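Local coordinates for protein oxidoreductase, iron/ascorbate family (Shewanella oneidensis, PDB 3ON7) that probably uses iron(II), 2-oxoglutarate and oxygen to form ethylene and to oxidise L-arginine, as a member of the iron/ascorbate-dependent oxidoreductase family, at residues Trp123-Thr126 with Ile132-Lys135. Sequence-based numbering, arbitrary orientation.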
ATOM      1  N   TRP B 123      22.209 -26.411  -9.041  1.00 24.93           N
ATOM      2  CA  TRP B 123      22.773 -26.641 -10.374  1.00 26.31           C
ATOM      3  C   TRP B 123      23.300 -25.351 -10.976  1.00 25.31           C
ATOM      4  O   TRP B 123      24.399 -25.315 -11.520  1.00 27.30           O
ATOM      5  CB  TRP B 123      21.740 -27.244 -11.324  1.00 25.54           C
ATOM      6  CG  TRP B 123      21.402 -28.685 -11.087  1.00 24.01           C
ATOM      7  CD1 TRP B 123      21.848 -29.499 -10.083  1.00 28.15           C
ATOM      8  CD2 TRP B 123      20.492 -29.456 -11.853  1.00 21.80           C
ATOM      9  NE1 TRP B 123      21.286 -30.750 -10.201  1.00 27.56           N
ATOM     10  CE2 TRP B 123      20.438 -30.744 -11.273  1.00 25.14           C
ATOM     11  CE3 TRP B 123      19.724 -29.187 -12.992  1.00 21.88           C
ATOM     12  CZ2 TRP B 123      19.644 -31.766 -11.798  1.00 29.28           C
ATOM     13  CZ3 TRP B 123      18.925 -30.201 -13.511  1.00 27.94           C
ATOM     14  CH2 TRP B 123      18.897 -31.478 -12.918  1.00 26.86           C
ATOM     15  N   ILE B 124      22.517 -24.287 -10.863  1.00 24.89           N
ATOM     16  CA  ILE B 124      22.900 -22.991 -11.418  1.00 23.49           C
ATOM     17  C   ILE B 124      24.184 -22.488 -10.770  1.00 25.20           C
ATOM     18  O   ILE B 124      25.079 -21.987 -11.458  1.00 24.42           O
ATOM     19  CB  ILE B 124      21.763 -21.964 -11.277  1.00 22.82           C
ATOM     20  CG1 ILE B 124      20.601 -22.326 -12.224  1.00 19.78           C
ATOM     21  CG2 ILE B 124      22.266 -20.559 -11.568  1.00 23.02           C
ATOM     22  CD1 ILE B 124      19.287 -21.626 -11.867  1.00 20.16           C
ATOM     23  N   GLU B 125      24.291 -22.648  -9.454  1.00 27.29           N
ATOM     24  CA  GLU B 125      25.485 -22.208  -8.735  1.00 28.09           C
ATOM     25  C   GLU B 125      26.683 -23.063  -9.131  1.00 29.48           C
ATOM     26  O   GLU B 125      27.727 -22.526  -9.495  1.00 31.48           O
ATOM     27  CB  GLU B 125      25.263 -22.249  -7.227  1.00 28.53           C
ATOM     28  CG  GLU B 125      26.351 -21.489  -6.434  1.00 33.91           C
ATOM     29  CD  GLU B 125      25.971 -21.201  -4.987  1.00 35.49           C
ATOM     30  OE1 GLU B 125      24.776 -21.292  -4.645  1.00 36.09           O
ATOM     31  OE2 GLU B 125      26.882 -20.869  -4.193  1.00 42.83           O
ATOM     32  N   THR B 126      26.518 -24.386  -9.093  1.00 29.47           N
ATOM     33  CA  THR B 126      27.597 -25.325  -9.395  1.00 29.89           C
ATOM     34  C   THR B 126      28.252 -25.011 -10.744  1.00 30.68           C
ATOM     35  O   THR B 126      29.471 -24.933 -10.823  1.00 32.41           O
ATOM     36  CB  THR B 126      27.094 -26.804  -9.391  1.00 32.62           C
ATOM     37  OG1 THR B 126      26.835 -27.240  -8.039  1.00 30.82           O
ATOM     38  CG2 THR B 126      28.119 -27.759 -10.090  1.00 27.39           C
ATOM     39  N   ILE B 132      31.361 -15.473 -11.229  1.00 35.52           N
ATOM     40  CA  ILE B 132      29.927 -15.279 -11.070  1.00 33.44           C
ATOM     41  C   ILE B 132      29.483 -15.830  -9.701  1.00 33.43           C
ATOM     42  O   ILE B 132      28.710 -15.178  -8.995  1.00 33.82           O
ATOM     43  CB  ILE B 132      29.121 -15.924 -12.213  1.00 33.26           C
ATOM     44  CG1 ILE B 132      29.607 -15.437 -13.589  1.00 33.73           C
ATOM     45  CG2 ILE B 132      27.647 -15.623 -12.049  1.00 29.83           C
ATOM     46  CD1 ILE B 132      29.555 -13.936 -13.797  1.00 29.47           C
ATOM     47  N   LYS B 133      29.979 -17.006  -9.314  1.00 33.58           N
ATOM     48  CA  LYS B 133      29.708 -17.550  -7.970  1.00 34.01           C
ATOM     49  C   LYS B 133      29.945 -16.515  -6.888  1.00 33.68           C
ATOM     50  O   LYS B 133      29.120 -16.357  -5.993  1.00 34.07           O
ATOM     51  CB  LYS B 133      30.584 -18.767  -7.648  1.00 35.61           C
ATOM     52  CG  LYS B 133      30.076 -20.099  -8.154  1.00 40.08           C
ATOM     53  CD  LYS B 133      31.246 -21.077  -8.419  1.00 41.89           C
ATOM     54  CE  LYS B 133      30.786 -22.528  -8.486  1.00 45.65           C
ATOM     55  NZ  LYS B 133      31.453 -23.290  -9.591  1.00 45.30           N
ATOM     56  N   ALA B 134      31.076 -15.818  -6.973  1.00 35.48           N
ATOM     57  CA  ALA B 134      31.481 -14.846  -5.950  1.00 36.15           C
ATOM     58  C   ALA B 134      30.532 -13.649  -5.842  1.00 35.37           C
ATOM     59  O   ALA B 134      30.565 -12.931  -4.856  1.00 36.10           O
ATOM     60  CB  ALA B 134      32.912 -14.362  -6.211  1.00 36.68           C
ATOM     61  N   LYS B 135      29.689 -13.434  -6.847  1.00 35.28           N
ATOM     62  CA  LYS B 135      28.711 -12.347  -6.798  1.00 35.69           C
ATOM     63  C   LYS B 135      27.475 -12.671  -5.943  1.00 33.16           C
ATOM     64  O   LYS B 135      26.786 -11.769  -5.493  1.00 32.23           O
ATOM     65  CB  LYS B 135      28.295 -11.949  -8.211  1.00 36.27           C
ATOM     66  CG  LYS B 135      29.424 -11.322  -9.002  1.00 41.34           C
ATOM     67  CD  LYS B 135      28.923 -10.725 -10.317  1.00 48.15           C
ATOM     68  CE  LYS B 135      30.079 -10.241 -11.197  1.00 55.44           C
ATOM     69  NZ  LYS B 135      30.993  -9.329 -10.455  1.00 56.18           N
TER
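Lys133 sets off with CG anti to its own carbonyl carbon, runs on nearly extended and bends at the last torsion (chi4 138°), which carries its ammonium group to the backbone of Glu125 and Thr126. This is a helix-turn-helix connection at the surface, in which a lysine of the second helix donates to a carbonyl at the C-terminal end of the first: helix 103-126 ends here, and the short helix 130-133, which follows after a three-residue connection, sends the side chain of Lys133 back to the last carbonyls of helix 103-126. Lys133 NZ donates to Thr126 O over 2.9 Å, approaching from above the carbonyl plane, 38° out of it, with a C=O...N angle of 134°. The same nitrogen also bonds Ser128 O in the connection, so one ammonium group ties the helix end to the residues leaving it; its positive charge probably also suits the negative end of the helix dipole. The lysine's methylenes lie alongside Glu125 O, with Lys133 CE 3.2 Å from that oxygen. Glu125 gives the lysine aliphatic contact rather than a charge partner, its CG standing 4.3 Å from Lys133 CG, while its carboxylate turns to Leu140, where OE1 accepts a bond from the backbone N. With an alanine here, Thr126 O and Ser128 O would probably both lose this shared donor, and the connecting residues would be freer to shift. Lys133 CG itself comes within 3.6 Å of Glu125 O.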